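Local coordinates for protein chitinase (Chromobacterium violaceum, PDB 4TXG) that probably binds and degrades chitin, hydrolysing its glycosidic bonds as a family GH18 glycoside hydrolase with a TIM-barrel catalytic domain, at residues L109-P115 with P785-R791; L346-R350 with K387-F391; S475-W479 with L563-W569; R557-G561 with D581-Q587. All blocks are in the same frame, centred on the assembly; numbering follows the deposited sequence.

Interaction 1 of 4, residues L109-P115 with P785-R791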
# COMPACT_ATOMS: atom_id res chain seq x y z
N LEU A 109 9.91 -9.95 40.15
CA LEU A 109 9.05 -9.51 39.07
C LEU A 109 7.61 -9.94 39.32
O LEU A 109 7.34 -10.81 40.14
CB LEU A 109 9.54 -10.08 37.73
CG LEU A 109 11.00 -9.75 37.39
CD1 LEU A 109 11.48 -10.61 36.24
CD2 LEU A 109 11.14 -8.28 37.05
N VAL A 110 6.68 -9.30 38.61
CA VAL A 110 5.28 -9.65 38.69
C VAL A 110 4.92 -10.62 37.57
O VAL A 110 5.14 -10.34 36.38
CB VAL A 110 4.38 -8.41 38.59
CG1 VAL A 110 2.91 -8.81 38.64
CG2 VAL A 110 4.72 -7.43 39.72
N GLN A 111 4.37 -11.77 37.95
CA GLN A 111 4.02 -12.81 36.99
C GLN A 111 2.74 -12.47 36.24
O GLN A 111 1.79 -11.92 36.81
CB GLN A 111 3.87 -14.16 37.69
CG GLN A 111 5.16 -14.67 38.29
CD GLN A 111 6.19 -14.98 37.23
OE1 GLN A 111 7.34 -14.54 37.31
NE2 GLN A 111 5.79 -15.75 36.22
N VAL A 112 2.74 -12.81 34.95
CA VAL A 112 1.61 -12.59 34.06
C VAL A 112 1.11 -13.93 33.54
O VAL A 112 1.92 -14.77 33.14
CB VAL A 112 2.01 -11.69 32.86
CG1 VAL A 112 0.82 -11.39 31.98
CG2 VAL A 112 2.66 -10.40 33.35
N PRO A 113 -0.22 -14.15 33.56
CA PRO A 113 -0.79 -15.36 32.94
C PRO A 113 -0.44 -15.47 31.46
O PRO A 113 -0.61 -14.50 30.72
CB PRO A 113 -2.30 -15.15 33.12
CG PRO A 113 -2.43 -14.23 34.29
CD PRO A 113 -1.24 -13.31 34.20
N PRO A 114 0.07 -16.64 31.03
CA PRO A 114 0.48 -16.85 29.64
C PRO A 114 -0.69 -16.79 28.67
O PRO A 114 -1.83 -17.01 29.09
CB PRO A 114 1.10 -18.26 29.66
CG PRO A 114 1.33 -18.58 31.09
CD PRO A 114 0.29 -17.83 31.86
N PRO A 115 -0.42 -16.51 27.39
CA PRO A 115 -1.50 -16.50 26.40
C PRO A 115 -2.05 -17.90 26.19
O PRO A 115 -1.29 -18.87 26.23
CB PRO A 115 -0.81 -15.99 25.13
CG PRO A 115 0.62 -16.36 25.31
CD PRO A 115 0.89 -16.25 26.79
N PRO A 785 3.69 -7.97 26.53
CA PRO A 785 2.72 -7.95 27.63
C PRO A 785 2.70 -9.22 28.49
O PRO A 785 2.13 -9.19 29.58
CB PRO A 785 1.39 -7.78 26.90
CG PRO A 785 1.61 -8.42 25.58
CD PRO A 785 3.02 -8.08 25.21
N TYR A 786 3.32 -10.31 28.03
CA TYR A 786 3.29 -11.55 28.79
C TYR A 786 4.57 -11.85 29.57
O TYR A 786 4.63 -12.82 30.32
CB TYR A 786 2.98 -12.73 27.87
CG TYR A 786 1.68 -12.60 27.11
CD1 TYR A 786 0.46 -12.74 27.75
CD2 TYR A 786 1.69 -12.37 25.73
CE1 TYR A 786 -0.73 -12.64 27.04
CE2 TYR A 786 0.51 -12.28 25.02
CZ TYR A 786 -0.70 -12.41 25.67
OH TYR A 786 -1.88 -12.31 24.97
N LEU A 787 5.61 -11.04 29.39
CA LEU A 787 6.81 -11.21 30.20
C LEU A 787 6.54 -10.80 31.64
O LEU A 787 5.75 -9.88 31.88
CB LEU A 787 7.98 -10.39 29.64
CG LEU A 787 8.58 -10.82 28.29
CD1 LEU A 787 9.72 -9.87 27.93
CD2 LEU A 787 9.06 -12.27 28.33
N PRO A 788 7.18 -11.48 32.60
CA PRO A 788 7.13 -11.00 33.99
C PRO A 788 7.70 -9.58 34.03
O PRO A 788 8.63 -9.30 33.27
CB PRO A 788 8.00 -11.99 34.75
CG PRO A 788 8.90 -12.59 33.71
CD PRO A 788 8.07 -12.64 32.46
N TYR A 789 7.15 -8.71 34.87
CA TYR A 789 7.55 -7.31 34.77
C TYR A 789 7.93 -6.68 36.09
O TYR A 789 7.54 -7.13 37.17
CB TYR A 789 6.43 -6.49 34.11
CG TYR A 789 5.15 -6.33 34.91
CD1 TYR A 789 4.10 -7.25 34.78
CD2 TYR A 789 4.96 -5.24 35.75
CE1 TYR A 789 2.93 -7.09 35.49
CE2 TYR A 789 3.78 -5.08 36.46
CZ TYR A 789 2.77 -6.01 36.32
OH TYR A 789 1.60 -5.83 37.04
N LEU A 790 8.72 -5.62 35.98
CA LEU A 790 9.27 -4.94 37.14
C LEU A 790 8.29 -3.89 37.64
O LEU A 790 8.01 -2.90 36.96
CB LEU A 790 10.61 -4.30 36.78
CG LEU A 790 11.49 -3.74 37.89
CD1 LEU A 790 11.97 -4.87 38.78
CD2 LEU A 790 12.67 -3.03 37.26
N ARG A 791 7.76 -4.11 38.83
CA ARG A 791 6.89 -3.14 39.47
C ARG A 791 7.72 -2.28 40.42
O ARG A 791 7.70 -1.05 40.33
CB ARG A 791 5.75 -3.83 40.22
CG ARG A 791 4.86 -2.88 41.01
CD ARG A 791 3.68 -3.62 41.64
NE ARG A 791 2.79 -4.18 40.63
CZ ARG A 791 1.87 -5.11 40.86
NH1 ARG A 791 1.72 -5.60 42.08
NH2 ARG A 791 1.12 -5.55 39.87
O HOH W 1 3.13 -15.11 30.71
O HOH W 2 4.92 -13.62 33.41
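Tyr786 meets the proline run with the flat of its ring: Pro115 lies across one face, its CD 3.8 Å from the ring centroid in a CH-pi contact, while the carbonyl O of Pro113 comes in at the ring edge. Water 1 donates to both Tyr786 O and Val112 O, and water 2 accepts from Val112 N and donates to Tyr786 O, so two waters bridge the backbones. Leu787 adds its carbonyl O, 3.5 Å from Val112 CG2. The Pro788 ring then packs against Leu109, CB to CB at 3.9 Å, and Pro788 CA makes a CA-H...O contact of 3.2 Å with Val110 O, well off straight. Tyr789 forms the one beta bridge, an antiparallel hydrogen-bonded pair with Val110: Val110 N gives to Tyr789 O at 2.7 Å, nearly straight, and Tyr789 N returns a bond to Val110 O at 3.0 Å. Tyr789 CG sits between the backbone N and the carbonyl carbon (chi1 68°), which brings the ring alongside Val110, its CB over one face and Val112 CG2 at the edge. Leu790 meets Leu109 CD2 through CD1; the backbones of Pro788 and Leu790 also bond to Ala656 of the chitinase C region. Arg791 bends at chi3 and lays its guanidinium against Val110 CG2, while NH2 donates to Tyr789 OH at 2.9 Å. Two direct backbone bonds thus set the pairing near the chain ends, and water and apolar faces carry the rest, consistent with a surface contact.

Interaction 2 of 4, residues L346-R350 with K387-F391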
# COMPACT_ATOMS: atom_id res chain seq x y z
N LEU A 346 -9.26 3.48 11.95
CA LEU A 346 -8.70 2.13 12.00
C LEU A 346 -8.92 1.47 13.36
O LEU A 346 -9.20 0.27 13.43
CB LEU A 346 -7.21 2.16 11.66
CG LEU A 346 -6.90 2.63 10.23
CD1 LEU A 346 -5.40 2.61 9.96
CD2 LEU A 346 -7.65 1.79 9.20
N GLN A 347 -8.80 2.24 14.44
CA GLN A 347 -9.01 1.68 15.77
C GLN A 347 -10.46 1.22 15.94
O GLN A 347 -10.73 0.17 16.52
CB GLN A 347 -8.66 2.70 16.87
CG GLN A 347 -8.85 2.12 18.26
CD GLN A 347 -8.22 2.96 19.35
OE1 GLN A 347 -7.50 3.92 19.08
NE2 GLN A 347 -8.49 2.60 20.60
N THR A 348 -11.39 2.01 15.41
CA THR A 348 -12.81 1.69 15.54
C THR A 348 -13.19 0.52 14.64
O THR A 348 -13.96 -0.37 15.04
CB THR A 348 -13.69 2.91 15.20
OG1 THR A 348 -13.29 4.01 16.03
CG2 THR A 348 -15.17 2.60 15.48
N LEU A 349 -12.66 0.50 13.43
CA LEU A 349 -12.88 -0.62 12.53
C LEU A 349 -12.36 -1.92 13.13
O LEU A 349 -13.03 -2.95 13.07
CB LEU A 349 -12.21 -0.32 11.20
CG LEU A 349 -12.69 -0.90 9.87
CD1 LEU A 349 -14.20 -0.81 9.71
CD2 LEU A 349 -11.98 -0.10 8.78
N ARG A 350 -11.18 -1.86 13.74
CA ARG A 350 -10.57 -3.01 14.41
C ARG A 350 -11.47 -3.51 15.53
O ARG A 350 -11.72 -4.71 15.66
CB ARG A 350 -9.19 -2.63 14.96
CG ARG A 350 -8.49 -3.73 15.78
CD ARG A 350 -7.78 -4.74 14.87
NE ARG A 350 -8.69 -5.75 14.32
CZ ARG A 350 -8.46 -6.43 13.20
NH1 ARG A 350 -9.34 -7.35 12.80
NH2 ARG A 350 -7.37 -6.19 12.48
N LYS A 387 -0.67 -0.54 13.67
CA LYS A 387 -0.90 -1.58 14.67
C LYS A 387 -2.29 -2.22 14.54
O LYS A 387 -2.52 -3.30 15.06
CB LYS A 387 -0.73 -1.02 16.08
CG LYS A 387 -1.76 0.04 16.45
CD LYS A 387 -1.44 0.75 17.77
CE LYS A 387 -1.56 -0.18 18.96
NZ LYS A 387 -1.55 0.57 20.26
N TYR A 388 -3.22 -1.56 13.84
CA TYR A 388 -4.58 -2.09 13.70
C TYR A 388 -4.76 -2.99 12.48
O TYR A 388 -5.80 -3.63 12.34
CB TYR A 388 -5.59 -0.94 13.65
CG TYR A 388 -5.49 -0.06 14.88
CD1 TYR A 388 -5.80 -0.57 16.14
CD2 TYR A 388 -5.05 1.25 14.78
CE1 TYR A 388 -5.69 0.21 17.27
CE2 TYR A 388 -4.94 2.05 15.93
CZ TYR A 388 -5.26 1.52 17.16
OH TYR A 388 -5.16 2.29 18.30
N LEU A 389 -3.76 -3.03 11.61
CA LEU A 389 -3.92 -3.66 10.31
C LEU A 389 -3.35 -5.07 10.26
O LEU A 389 -2.19 -5.31 10.62
CB LEU A 389 -3.24 -2.81 9.22
CG LEU A 389 -3.78 -1.39 9.14
CD1 LEU A 389 -2.94 -0.55 8.19
CD2 LEU A 389 -5.23 -1.42 8.69
N ASP A 390 -4.17 -6.02 9.82
CA ASP A 390 -3.66 -7.37 9.62
C ASP A 390 -2.46 -7.37 8.69
O ASP A 390 -1.48 -8.07 8.94
CB ASP A 390 -4.76 -8.27 9.07
CG ASP A 390 -5.78 -8.60 10.12
OD1 ASP A 390 -5.59 -9.61 10.83
OD2 ASP A 390 -6.76 -7.83 10.26
N PHE A 391 -2.54 -6.59 7.62
CA PHE A 391 -1.37 -6.33 6.80
C PHE A 391 -1.60 -5.11 5.92
O PHE A 391 -2.73 -4.63 5.80
CB PHE A 391 -0.96 -7.56 5.95
CG PHE A 391 -2.04 -8.10 5.04
CD1 PHE A 391 -2.29 -7.52 3.80
CD2 PHE A 391 -2.75 -9.24 5.39
CE1 PHE A 391 -3.24 -8.05 2.94
CE2 PHE A 391 -3.73 -9.77 4.54
CZ PHE A 391 -3.97 -9.17 3.31
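Tyr388 and Gln347 provide the apolar part of this contact. The tyrosine ring lies flat on the helix backbone, with Gln347 CA 3.8 Å from its centroid and almost on the ring normal, a CH-pi contact; Lys387 CG rests over the opposite face. Gln347 CG is anti to the backbone N (chi1 -179°), which carries the extended chain along the ring to its hydroxyl end, where OE1 is 3.0 Å from Tyr388 OH. Leu346 CB touches Tyr388 CD2 at 3.9 Å, and Leu346 CD2 meets Leu389 CD2. The segments belong to the GH18 TIM barrel: helix 338-360 packs outside the strands, and 387-391 runs from the end of a 3-10 turn to the start of barrel strand 391-395. The polar part depends on Arg350, whose chain bends at chi2 and chi3 and brings NH2 between two acceptors. One bond goes to Tyr388 O at 3.0 Å; the other is a salt bridge to Asp390 OD2, 2.8 Å and nearly straight. Asp390 OD2 lies in the guanidinium plane, yet NH2 reaches it from above the carboxylate, the planes standing 78° apart. Buried Asp390 OD1 also binds the hydroxyls of Tyr140 and Tyr363, and Arg350 NE pairs with Asp354.

Interaction 3 of 4, residues S475-W479 with L563-W569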
# COMPACT_ATOMS: atom_id res chain seq x y z
N SER A 475 18.56 8.51 -21.43
CA SER A 475 19.23 7.47 -22.19
C SER A 475 18.20 6.42 -22.59
O SER A 475 17.67 5.71 -21.74
CB SER A 475 20.36 6.85 -21.37
OG SER A 475 21.09 5.90 -22.14
N ASN A 476 17.91 6.33 -23.89
CA ASN A 476 16.71 5.62 -24.35
C ASN A 476 15.48 6.07 -23.54
O ASN A 476 14.64 5.25 -23.16
CB ASN A 476 16.90 4.10 -24.26
CG ASN A 476 17.78 3.56 -25.38
OD1 ASN A 476 18.04 4.25 -26.36
ND2 ASN A 476 18.23 2.32 -25.23
N GLY A 477 15.39 7.38 -23.30
CA GLY A 477 14.27 7.96 -22.58
C GLY A 477 14.39 7.96 -21.06
O GLY A 477 13.73 8.76 -20.38
N LEU A 478 15.20 7.06 -20.51
CA LEU A 478 15.29 6.91 -19.06
C LEU A 478 15.88 8.14 -18.40
O LEU A 478 16.98 8.56 -18.76
CB LEU A 478 16.12 5.68 -18.69
CG LEU A 478 16.26 5.41 -17.19
CD1 LEU A 478 14.92 4.98 -16.59
CD2 LEU A 478 17.33 4.35 -16.94
N TRP A 479 15.15 8.70 -17.44
CA TRP A 479 15.52 9.92 -16.73
C TRP A 479 15.58 11.12 -17.67
O TRP A 479 16.27 12.11 -17.40
CB TRP A 479 16.85 9.77 -15.97
CG TRP A 479 16.89 8.61 -15.00
CD1 TRP A 479 17.92 7.71 -14.85
CD2 TRP A 479 15.87 8.21 -14.06
NE1 TRP A 479 17.60 6.79 -13.88
CE2 TRP A 479 16.36 7.07 -13.38
CE3 TRP A 479 14.60 8.70 -13.73
CZ2 TRP A 479 15.62 6.42 -12.39
CZ3 TRP A 479 13.87 8.04 -12.74
CH2 TRP A 479 14.39 6.92 -12.08
N LEU A 563 17.67 -0.97 -11.43
CA LEU A 563 16.33 -0.51 -11.07
C LEU A 563 15.30 -1.64 -11.03
O LEU A 563 14.20 -1.46 -10.54
CB LEU A 563 15.86 0.55 -12.08
CG LEU A 563 16.68 1.84 -12.16
CD1 LEU A 563 16.35 2.64 -13.42
CD2 LEU A 563 16.41 2.66 -10.90
N ALA A 564 15.68 -2.80 -11.56
CA ALA A 564 14.76 -3.89 -11.88
C ALA A 564 13.57 -3.38 -12.69
O ALA A 564 12.41 -3.63 -12.37
CB ALA A 564 14.28 -4.60 -10.61
N ALA A 565 13.88 -2.65 -13.76
CA ALA A 565 12.85 -1.96 -14.54
C ALA A 565 12.99 -2.20 -16.04
O ALA A 565 14.03 -1.91 -16.63
CB ALA A 565 12.90 -0.48 -14.25
N PRO A 566 11.94 -2.75 -16.67
CA PRO A 566 11.88 -2.81 -18.13
C PRO A 566 11.09 -1.62 -18.67
O PRO A 566 10.26 -1.04 -17.97
CB PRO A 566 11.13 -4.12 -18.40
CG PRO A 566 10.22 -4.29 -17.18
CD PRO A 566 10.82 -3.47 -16.03
N TRP A 567 11.36 -1.26 -19.92
CA TRP A 567 10.53 -0.29 -20.61
C TRP A 567 10.63 -0.45 -22.10
O TRP A 567 11.49 -1.18 -22.62
CB TRP A 567 10.92 1.14 -20.22
CG TRP A 567 12.26 1.66 -20.69
CD1 TRP A 567 12.51 2.44 -21.79
CD2 TRP A 567 13.52 1.49 -20.03
NE1 TRP A 567 13.85 2.75 -21.86
CE2 TRP A 567 14.49 2.19 -20.77
CE3 TRP A 567 13.93 0.81 -18.87
CZ2 TRP A 567 15.84 2.23 -20.42
CZ3 TRP A 567 15.27 0.85 -18.51
CH2 TRP A 567 16.21 1.55 -19.28
N LEU A 568 9.73 0.23 -22.79
CA LEU A 568 9.78 0.31 -24.23
C LEU A 568 10.20 1.71 -24.62
O LEU A 568 9.66 2.69 -24.11
CB LEU A 568 8.42 -0.01 -24.84
CG LEU A 568 7.88 -1.40 -24.55
CD1 LEU A 568 6.48 -1.52 -25.13
CD2 LEU A 568 8.82 -2.45 -25.14
N TRP A 569 11.16 1.80 -25.53
CA TRP A 569 11.57 3.09 -26.08
C TRP A 569 11.33 3.07 -27.57
O TRP A 569 11.88 2.24 -28.29
CB TRP A 569 13.04 3.37 -25.75
CG TRP A 569 13.61 4.60 -26.40
CD1 TRP A 569 14.62 4.64 -27.33
CD2 TRP A 569 13.21 5.95 -26.17
NE1 TRP A 569 14.87 5.95 -27.68
CE2 TRP A 569 14.02 6.78 -26.98
CE3 TRP A 569 12.24 6.56 -25.35
CZ2 TRP A 569 13.89 8.17 -27.01
CZ3 TRP A 569 12.12 7.94 -25.38
CH2 TRP A 569 12.94 8.73 -26.20
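Asn476 buries the largest area here, by laying the backbone of a type I' turn on the face of Trp569. Its CA stands 3.7 Å from the centroid of the five-membered ring, only 5° from the normal, and Gly477 CA follows over the six-membered ring at 3.9 Å, both as CH-pi contacts. Gly477, at a positive phi and with no side chain, lets its CA rest directly on the indole. Asn476 OD1 is 3.6 Å from Trp569 CD1, while ND2 bonds to Asn558 on the neighbouring strand. The turn thus packs on the small antiparallel sheet inserted between GH18 barrel strands 457-462 and 599-603. Trp567, on the same strand 565-570, also faces the turn. With CG wedged between backbone N and carbonyl carbon (chi1 69°), its indole reaches toward the turn to give NE1 to Asn476 O at 2.9 Å, a bond bent to 142° with the oxygen at the ring edge, somewhat tilted from its plane. Leu478 crosses this indole at about a right angle, CD2 touching CH2 at 3.8 Å, and meets Leu563 tip to tip. Leu563 CD1 also lies 4.0 Å from Trp479 CZ2, and Trp479 NE1 is held by Asp416. Between the segments one hydrogen bond fixes the turn carbonyl; with that to Asn558 it probably sets the turn's position, while aromatic and aliphatic surfaces fill the rest.

Interaction 4 of 4, residues R557-G561 with D581-Q587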
# COMPACT_ATOMS: atom_id res chain seq x y z
N ARG A 557 12.52 -2.98 -26.41
CA ARG A 557 12.55 -3.26 -24.98
C ARG A 557 13.93 -2.99 -24.39
O ARG A 557 14.95 -3.41 -24.95
CB ARG A 557 12.13 -4.70 -24.68
CG ARG A 557 12.10 -5.04 -23.19
CD ARG A 557 11.66 -6.47 -22.96
NE ARG A 557 11.66 -6.83 -21.54
CZ ARG A 557 12.75 -7.17 -20.86
NH1 ARG A 557 13.95 -7.18 -21.45
NH2 ARG A 557 12.65 -7.49 -19.58
N ASN A 558 13.93 -2.28 -23.27
CA ASN A 558 15.13 -1.98 -22.51
C ASN A 558 14.98 -2.56 -21.13
O ASN A 558 13.87 -2.74 -20.65
CB ASN A 558 15.35 -0.47 -22.41
CG ASN A 558 15.88 0.13 -23.69
OD1 ASN A 558 17.05 0.52 -23.76
ND2 ASN A 558 15.04 0.20 -24.71
N TYR A 559 16.10 -2.85 -20.47
CA TYR A 559 16.02 -3.29 -19.08
C TYR A 559 17.18 -2.72 -18.30
O TYR A 559 18.31 -2.69 -18.78
CB TYR A 559 16.02 -4.82 -18.98
CG TYR A 559 15.63 -5.33 -17.60
CD1 TYR A 559 14.29 -5.47 -17.27
CD2 TYR A 559 16.58 -5.67 -16.65
CE1 TYR A 559 13.90 -5.93 -16.01
CE2 TYR A 559 16.20 -6.12 -15.38
CZ TYR A 559 14.86 -6.26 -15.08
OH TYR A 559 14.46 -6.71 -13.84
N ASN A 560 16.89 -2.27 -17.09
CA ASN A 560 17.92 -1.78 -16.20
C ASN A 560 17.90 -2.60 -14.91
O ASN A 560 16.95 -2.52 -14.13
CB ASN A 560 17.70 -0.28 -15.92
CG ASN A 560 18.78 0.33 -15.05
OD1 ASN A 560 19.03 -0.12 -13.94
ND2 ASN A 560 19.42 1.38 -15.56
N GLY A 561 18.94 -3.42 -14.70
CA GLY A 561 18.98 -4.31 -13.54
C GLY A 561 19.20 -3.60 -12.21
O GLY A 561 18.85 -4.13 -11.16
N ASP A 581 7.39 -6.95 -16.54
CA ASP A 581 7.23 -8.25 -17.20
C ASP A 581 8.00 -9.34 -16.47
O ASP A 581 8.36 -9.17 -15.30
CB ASP A 581 7.59 -8.18 -18.70
CG ASP A 581 9.05 -7.82 -18.97
OD1 ASP A 581 9.94 -8.02 -18.12
OD2 ASP A 581 9.32 -7.34 -20.11
N GLU A 582 8.24 -10.47 -17.13
CA GLU A 582 8.74 -11.63 -16.40
C GLU A 582 10.12 -11.39 -15.80
O GLU A 582 10.45 -11.94 -14.74
CB GLU A 582 8.77 -12.86 -17.30
CG GLU A 582 7.36 -13.30 -17.69
CD GLU A 582 7.30 -13.98 -19.05
OE1 GLU A 582 7.01 -13.30 -20.06
OE2 GLU A 582 7.53 -15.21 -19.10
N GLN A 583 10.93 -10.55 -16.44
CA GLN A 583 12.28 -10.33 -15.93
C GLN A 583 12.24 -9.53 -14.63
O GLN A 583 12.94 -9.86 -13.67
CB GLN A 583 13.17 -9.62 -16.96
CG GLN A 583 14.65 -9.57 -16.54
CD GLN A 583 15.55 -9.01 -17.63
OE1 GLN A 583 15.07 -8.61 -18.69
NE2 GLN A 583 16.86 -9.00 -17.38
N SER A 584 11.41 -8.48 -14.59
CA SER A 584 11.36 -7.64 -13.40
C SER A 584 10.58 -8.31 -12.28
O SER A 584 10.93 -8.17 -11.10
CB SER A 584 10.76 -6.26 -13.72
OG SER A 584 9.49 -6.35 -14.35
N ILE A 585 9.53 -9.05 -12.63
CA ILE A 585 8.79 -9.82 -11.63
C ILE A 585 9.70 -10.87 -10.99
O ILE A 585 9.66 -11.05 -9.77
CB ILE A 585 7.52 -10.49 -12.25
CG1 ILE A 585 6.48 -9.43 -12.63
CG2 ILE A 585 6.90 -11.49 -11.26
CD1 ILE A 585 6.03 -8.54 -11.47
N ALA A 586 10.56 -11.52 -11.78
CA ALA A 586 11.45 -12.53 -11.20
C ALA A 586 12.45 -11.88 -10.25
O ALA A 586 12.76 -12.43 -9.18
CB ALA A 586 12.18 -13.30 -12.29
N GLN A 587 12.96 -10.72 -10.64
CA GLN A 587 13.91 -9.99 -9.81
C GLN A 587 13.24 -9.51 -8.50
O GLN A 587 13.80 -9.65 -7.42
CB GLN A 587 14.51 -8.81 -10.60
CG GLN A 587 15.58 -8.03 -9.84
CD GLN A 587 16.49 -7.17 -10.71
OE1 GLN A 587 16.31 -7.07 -11.93
NE2 GLN A 587 17.48 -6.53 -10.08
O HOH W 3 16.74 -7.93 -20.68
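Arg557 stretches from its strand to the start of helix 582-594 and grips Asp581 side-on. CG is anti to the backbone N and the chain stays extended as far as NE, which carries the guanidinium to the carboxylate nearly in one plane with it. NE donates to OD2 at 2.8 Å and NH2 to OD1 at 3.1 Å, each carboxylate oxygen accepting on its syn lone pair. NH2 also gives a 2.8 Å bond to Gln583 OE1, and water 3 links that oxygen to NH1. Three planar groups are thus joined through edges, and the bonds should hold the guanidinium against rotation. Asp581 OD2 has a second cationic partner in Lys526, which probably favours the ionised carboxylate. Tyr559, two residues on and pointing the same way, carries the Gln583 amide stacked on one face of its ring: the planes are 5° apart, with Gln583 CD 3.5 Å above the ring centre. At the ring edge Tyr559 OH donates to Gln587 OE1 at 2.7 Å. Gly561 closes the contact, its carbonyl O accepting from Gln587 NE2 at 3.0 Å on a lone pair, in the carbonyl plane. Asp581 is the helix N-cap: OD1 accepts from Gln583 N, and Asp581 N gives to Ser584 OG, itself bonded to Glu580 OE1, in a capping box. Strand 556-560 edges the small antiparallel sheet inserted between barrel strands 457-462 and 599-603; helix 582-594, nearly parallel to it, leads into strand 599-603, and the contact ties this GH18 insertion to the barrel.

How the interactions relate
Interactions 3 and 4 are neighbours, their centres about 10 Å apart, and share the small antiparallel sheet: strands 565-570 and 556-560 lie side by side in it, the turn at 475-479 packs against the first, and helix 582-594 is held by the second. Trp567 O and Asn558 N, probably hydrogen-bonded, link the two directly. Interaction 2, about 38 Å from interaction 3 between centres, is the buried one, in the helix layer packed round the barrel, where both residues of a salt bridge have further polar partners. Interaction 1 lies at the surface and joins the chain ends around the others, using backbone bonds and water. Interaction 3 is chiefly aromatic, interaction 4 chiefly polar.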